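Long-range contacts in exopolygalacturonase (Yersinia enterocolitica, PDB 2UVE), which probably hydrolyses polygalacturonate, the backbone of pectin, from its chain ends: residues Ser51-Val56 and Ile118-Glu123; Asp83-Phe88 and Met112-Val117. One frame throughout, in Å; residues are numbered along the deposited sequence.

Contact 1 (Ser51-Val56 and Ile118-Glu123); sequences SSIVLV and IGLKPE. With SO4 (sulfate ion), chain P.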
loop_
_atom_site.group_PDB
_atom_site.type_symbol
_atom_site.label_atom_id
_atom_site.label_comp_id
_atom_site.label_asym_id
_atom_site.label_seq_id
_atom_site.Cartn_x
_atom_site.Cartn_y
_atom_site.Cartn_z
ATOM N N SER A 51 10.110 -7.788 23.337
ATOM C CA SER A 51 10.663 -9.128 23.115
ATOM C C SER A 51 11.096 -9.443 21.676
ATOM O O SER A 51 11.575 -10.526 21.403
ATOM C CB SER A 51 9.727 -10.194 23.672
ATOM O OG SER A 51 8.442 -10.073 23.141
ATOM N N SER A 52 10.943 -8.488 20.773
ATOM C CA SER A 52 11.162 -8.734 19.351
ATOM C C SER A 52 11.634 -7.484 18.631
ATOM O O SER A 52 11.395 -6.380 19.095
ATOM C CB SER A 52 9.899 -9.309 18.681
ATOM O OG SER A 52 8.778 -8.532 18.997
ATOM N N ILE A 53 12.301 -7.699 17.496
ATOM C CA ILE A 53 12.882 -6.661 16.653
ATOM C C ILE A 53 12.771 -7.163 15.203
ATOM O O ILE A 53 13.116 -8.323 14.910
ATOM C CB ILE A 53 14.385 -6.436 17.001
ATOM C CG1 ILE A 53 14.564 -5.777 18.397
ATOM C CG2 ILE A 53 15.099 -5.614 15.897
ATOM C CD1 ILE A 53 16.005 -5.729 18.919
ATOM N N VAL A 54 12.294 -6.301 14.294
ATOM C CA VAL A 54 12.245 -6.661 12.889
ATOM C C VAL A 54 13.418 -5.982 12.211
ATOM O O VAL A 54 13.728 -4.831 12.514
ATOM C CB VAL A 54 10.912 -6.219 12.204
ATOM C CG1 VAL A 54 10.904 -6.601 10.686
ATOM C CG2 VAL A 54 9.729 -6.800 12.909
ATOM N N LEU A 55 14.047 -6.691 11.278
ATOM C CA LEU A 55 15.188 -6.209 10.522
ATOM C C LEU A 55 14.848 -6.261 9.046
ATOM O O LEU A 55 14.180 -7.173 8.591
ATOM C CB LEU A 55 16.427 -7.102 10.777
ATOM C CG LEU A 55 16.893 -7.358 12.226
ATOM C CD1 LEU A 55 17.861 -8.533 12.156
ATOM C CD2 LEU A 55 17.595 -6.104 12.767
ATOM N N VAL A 56 15.344 -5.291 8.301
ATOM C CA VAL A 56 15.171 -5.245 6.844
ATOM C C VAL A 56 16.503 -4.711 6.330
ATOM O O VAL A 56 17.292 -4.182 7.102
ATOM C CB VAL A 56 13.972 -4.358 6.377
ATOM C CG1 VAL A 56 12.652 -4.788 7.042
ATOM C CG2 VAL A 56 14.254 -2.899 6.655
ATOM N N ILE A 118 12.455 -12.862 17.532
ATOM C CA ILE A 118 11.619 -12.979 18.721
ATOM C C ILE A 118 12.348 -13.650 19.905
ATOM O O ILE A 118 13.494 -14.094 19.770
ATOM C CB ILE A 118 10.261 -13.676 18.423
ATOM C CG1 ILE A 118 10.410 -15.193 18.163
ATOM C CG2 ILE A 118 9.521 -12.955 17.295
ATOM C CD1 ILE A 118 9.169 -16.027 18.642
ATOM N N GLY A 119 11.691 -13.719 21.067
ATOM C CA GLY A 119 12.283 -14.412 22.218
ATOM C C GLY A 119 13.389 -13.608 22.883
ATOM O O GLY A 119 14.267 -14.161 23.546
ATOM N N LEU A 120 13.335 -12.287 22.692
ATOM C CA LEU A 120 14.288 -11.374 23.278
ATOM C C LEU A 120 13.833 -10.914 24.642
ATOM O O LEU A 120 12.707 -11.173 25.072
ATOM C CB LEU A 120 14.529 -10.159 22.357
ATOM C CG LEU A 120 15.052 -10.421 20.939
ATOM C CD1 LEU A 120 15.176 -9.091 20.207
ATOM C CD2 LEU A 120 16.350 -11.265 20.882
ATOM N N LYS A 121 14.744 -10.252 25.332
ATOM C CA LYS A 121 14.499 -9.760 26.681
ATOM C C LYS A 121 14.264 -8.248 26.673
ATOM O O LYS A 121 14.807 -7.548 25.808
ATOM C CB LYS A 121 15.674 -10.143 27.579
ATOM C CG LYS A 121 15.777 -11.664 27.848
ATOM C CD LYS A 121 17.074 -12.028 28.535
ATOM C CE LYS A 121 16.925 -12.102 30.053
ATOM N NZ LYS A 121 17.957 -13.069 30.627
ATOM N N PRO A 122 13.465 -7.734 27.637
ATOM C CA PRO A 122 13.187 -6.287 27.692
ATOM C C PRO A 122 14.406 -5.400 27.997
ATOM O O PRO A 122 15.309 -5.817 28.732
ATOM C CB PRO A 122 12.104 -6.162 28.774
ATOM C CG PRO A 122 11.595 -7.546 28.989
ATOM C CD PRO A 122 12.735 -8.473 28.674
ATOM N N GLU A 123 14.430 -4.217 27.378
ATOM C CA GLU A 123 15.510 -3.209 27.487
ATOM C C GLU A 123 16.937 -3.746 27.322
ATOM O O GLU A 123 17.811 -3.466 28.149
ATOM C CB GLU A 123 15.396 -2.447 28.811
ATOM C CG GLU A 123 14.086 -1.765 28.991
ATOM C CD GLU A 123 14.048 -0.917 30.239
ATOM O OE1 GLU A 123 13.838 -1.477 31.351
ATOM O OE2 GLU A 123 14.200 0.314 30.097
HETATM S S SO4 P . 7.235 -5.991 16.582
HETATM O O1 SO4 P . 8.485 -6.611 17.064
HETATM O O2 SO4 P . 6.557 -6.921 15.654
HETATM O O3 SO4 P . 6.310 -5.599 17.693
HETATM O O4 SO4 P . 7.618 -4.802 15.838
#

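Contact 2 (Asp83-Phe88 and Met112-Val117); sequences DNNDNF and MQNFTV. With NI (nickel (II) ion), chain E.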
loop_
_atom_site.group_PDB
_atom_site.type_symbol
_atom_site.label_atom_id
_atom_site.label_comp_id
_atom_site.label_asym_id
_atom_site.label_seq_id
_atom_site.Cartn_x
_atom_site.Cartn_y
_atom_site.Cartn_z
ATOM N N ASP A 83 13.261 -19.006 5.540
ATOM C CA ASP A 83 12.679 -19.724 6.700
ATOM C C ASP A 83 11.967 -18.819 7.709
ATOM O O ASP A 83 10.904 -19.152 8.268
ATOM C CB ASP A 83 13.803 -20.482 7.436
ATOM C CG ASP A 83 14.475 -21.587 6.548
ATOM O OD1 ASP A 83 13.753 -22.229 5.735
ATOM O OD2 ASP A 83 15.707 -21.834 6.680
ATOM N N ASN A 84 12.595 -17.685 8.004
ATOM C CA ASN A 84 11.984 -16.766 8.963
ATOM C C ASN A 84 10.626 -16.226 8.425
ATOM O O ASN A 84 9.671 -16.214 9.152
ATOM C CB ASN A 84 12.961 -15.647 9.336
ATOM C CG ASN A 84 12.386 -14.680 10.345
ATOM O OD1 ASN A 84 11.786 -13.662 9.947
ATOM N ND2 ASN A 84 12.550 -14.984 11.663
ATOM N N ASN A 85 10.571 -15.830 7.158
ATOM C CA ASN A 85 9.310 -15.406 6.497
ATOM C C ASN A 85 8.193 -16.486 6.418
ATOM O O ASN A 85 7.000 -16.171 6.585
ATOM C CB ASN A 85 9.634 -14.816 5.124
ATOM C CG ASN A 85 10.071 -13.333 5.197
ATOM O OD1 ASN A 85 9.275 -12.462 4.877
ATOM N ND2 ASN A 85 11.329 -13.055 5.597
ATOM N N ASP A 86 8.580 -17.757 6.209
ATOM C CA ASP A 86 7.650 -18.891 6.311
ATOM C C ASP A 86 6.924 -18.862 7.648
ATOM O O ASP A 86 5.729 -19.134 7.730
ATOM C CB ASP A 86 8.352 -20.252 6.121
ATOM C CG ASP A 86 8.949 -20.431 4.742
ATOM O OD1 ASP A 86 8.521 -19.769 3.746
ATOM O OD2 ASP A 86 9.874 -21.281 4.625
ATOM N N ASN A 87 7.643 -18.465 8.685
ATOM C CA ASN A 87 7.112 -18.388 10.042
ATOM C C ASN A 87 6.227 -17.132 10.312
ATOM O O ASN A 87 5.118 -17.244 10.856
ATOM C CB ASN A 87 8.331 -18.492 11.007
ATOM C CG ASN A 87 7.942 -18.595 12.456
ATOM O OD1 ASN A 87 6.804 -18.294 12.837
ATOM N ND2 ASN A 87 8.904 -18.990 13.301
ATOM N N PHE A 88 6.701 -15.957 9.872
ATOM C CA PHE A 88 6.148 -14.676 10.294
ATOM C C PHE A 88 5.383 -13.870 9.252
ATOM O O PHE A 88 4.530 -13.049 9.632
ATOM C CB PHE A 88 7.280 -13.803 10.874
ATOM C CG PHE A 88 7.864 -14.356 12.164
ATOM C CD1 PHE A 88 7.149 -14.250 13.368
ATOM C CD2 PHE A 88 9.116 -14.968 12.181
ATOM C CE1 PHE A 88 7.690 -14.747 14.553
ATOM C CE2 PHE A 88 9.647 -15.466 13.353
ATOM C CZ PHE A 88 8.941 -15.362 14.540
ATOM N N MET A 112 13.920 -12.574 -0.074
ATOM C CA MET A 112 13.458 -11.973 1.185
ATOM C C MET A 112 14.456 -10.964 1.715
ATOM O O MET A 112 15.658 -11.184 1.617
ATOM C CB MET A 112 13.189 -13.042 2.247
ATOM C CG MET A 112 12.008 -14.023 1.909
ATOM S SD MET A 112 10.415 -13.216 1.526
ATOM C CE MET A 112 10.353 -13.448 -0.240
ATOM N N GLN A 113 13.933 -9.883 2.293
ATOM C CA GLN A 113 14.703 -8.728 2.712
ATOM C C GLN A 113 14.313 -8.327 4.081
ATOM O O GLN A 113 14.546 -7.202 4.443
ATOM C CB GLN A 113 14.404 -7.494 1.839
ATOM C CG GLN A 113 14.936 -7.543 0.474
ATOM C CD GLN A 113 14.432 -6.408 -0.358
ATOM O OE1 GLN A 113 13.628 -6.612 -1.263
ATOM N NE2 GLN A 113 14.962 -5.206 -0.109
ATOM N N ASN A 114 13.731 -9.248 4.842
ATOM C CA ASN A 114 13.305 -8.994 6.216
ATOM C C ASN A 114 13.453 -10.266 7.045
ATOM O O ASN A 114 13.418 -11.371 6.507
ATOM C CB ASN A 114 11.838 -8.464 6.282
ATOM C CG ASN A 114 10.797 -9.559 6.067
ATOM O OD1 ASN A 114 10.479 -9.897 4.930
ATOM N ND2 ASN A 114 10.272 -10.127 7.158
ATOM N N PHE A 115 13.552 -10.088 8.363
ATOM C CA PHE A 115 13.749 -11.175 9.301
ATOM C C PHE A 115 13.237 -10.659 10.637
ATOM O O PHE A 115 13.630 -9.594 11.083
ATOM C CB PHE A 115 15.257 -11.558 9.373
ATOM C CG PHE A 115 15.591 -12.758 10.286
ATOM C CD1 PHE A 115 15.865 -14.016 9.736
ATOM C CD2 PHE A 115 15.715 -12.597 11.679
ATOM C CE1 PHE A 115 16.197 -15.130 10.551
ATOM C CE2 PHE A 115 16.051 -13.697 12.522
ATOM C CZ PHE A 115 16.290 -14.972 11.952
ATOM N N THR A 116 12.370 -11.434 11.270
ATOM C CA THR A 116 11.816 -11.072 12.556
ATOM C C THR A 116 12.482 -11.858 13.678
ATOM O O THR A 116 12.489 -13.089 13.648
ATOM C CB THR A 116 10.266 -11.284 12.567
ATOM O OG1 THR A 116 9.700 -10.573 11.464
ATOM C CG2 THR A 116 9.643 -10.831 13.842
ATOM N N VAL A 117 13.034 -11.129 14.655
ATOM C CA VAL A 117 13.724 -11.699 15.816
ATOM C C VAL A 117 12.812 -11.681 17.011
ATOM O O VAL A 117 12.457 -10.606 17.474
ATOM C CB VAL A 117 15.033 -10.899 16.197
ATOM C CG1 VAL A 117 15.807 -11.620 17.324
ATOM C CG2 VAL A 117 15.955 -10.616 14.979
HETATM NI NI NI E . 13.952 -22.942 3.860
HETATM O O HOH W 1 9.822 -11.830 8.951
#

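Contact 1 (Ser51-Val56 and Ile118-Glu123)
Ser-51 and Leu-120 meet where the fibronectin type III domain brings the residues leading into strand 53-58 against the loop that follows strand 114-117. One backbone bond carries the polar part of this contact: Leu-120 N donates to Ser-51 O at 2.8 Å. Gly-119 N also lies close to this oxygen but at a poor angle, so Leu-120 supplies the grip. In return, Ser-51 CA makes a CA-H...O contact with Leu-120 O at 3.5 Å.

With CG of Leu-120 anti to its own carbonyl carbon (chi1 -59°), the side chain folds over the Ser-51 carbonyl and carries CD1 on to Ile-53. There it meets Ile-53 CD1 at 3.7 Å, the two side chains crossing at about a right angle. Separately, Ile-118 CG2 packs 3.9 Å from Ser-52 CB.

In the second shell, Tyr-126 touches the Leu-120 side chain, and its OH is hydrogen-bonded to Lys-121 N. This is the tyrosine corner of a fibronectin type III domain, set in the Leu-x-Pro-x-x-x-Tyr sequence that starts at Leu-120. Just ahead of Ser-51, Asp-49 OD1 is hydrogen-bonded to both Ser-51 N and Ser-52 OG. A sulfate, probably from the crystallisation liquor, is also held by Arg-262 NH2 and Tyr-343 OH of the glycosidase part; its O1 lies 2.7 Å from Ser-52 OG, within reach of the same hydroxyl proton that Asp-49 can accept.

Contact 2 (Asp83-Phe88 and Met112-Val117)
The side-chain amide of Asn-84 grips both backbone polar groups of Thr-116 much as a neighbouring strand would, where helix 81-88 packs on edge strand 114-117 of the fibronectin type III domain. Thr-116 N donates to Asn-84 OD1 at 2.7 Å, nearly straight at 171° although it sits above the plane of the amide carbonyl, and Asn-84 ND2 returns a bond to Thr-116 O, also 2.7 Å. CG anti to the backbone N (chi1 -179°) extends the amide from the helix onto the strand. It also lies stacked on the Phe-115 ring, the planes 18° apart and ND2 3.6 Å above the ring centre. A water bridges Asn-84 OD1, to which it donates, and Thr-116 OG1.

To one side, Asn-85 ND2 makes a weak bond to Asn-114 O; its stronger partner is Ala-81 O, one turn back. To the other, Thr-116 CB covers a face of the Phe-88 ring in a CH-pi contact, 4.1 Å from the centroid. Asp-83 OD1 instead binds a nickel ion at 2.0 Å.

Strand 114-117 is outermost in its three-stranded sheet within this chain, and Asn-84 takes up the outward-facing N-H and C=O of Thr-116. Gripped from both ends and backed by an aromatic face, its buried amide is fixed in rotation.

Overall arrangement
Both contacts lie in the fibronectin type III domain, their centres about 13 Å apart, and contact 2 is nested within the chain loop that contact 1 closes. They share a three-stranded antiparallel sheet: Ile-53 O and Val-117 N, 2.8 Å apart, and Leu-55 N and Phe-115 O, 2.9 Å apart, probably hydrogen-bond strands 53-58 and 114-117. Contact 1 is at the surface, where the strands give way to loops, and relies on one backbone bond with aliphatic contacts beside it. Contact 2 is buried and sets a helix across the outer edge of strand 114-117, with side-chain amides bonded to strand backbone and aromatic rings packed beside them.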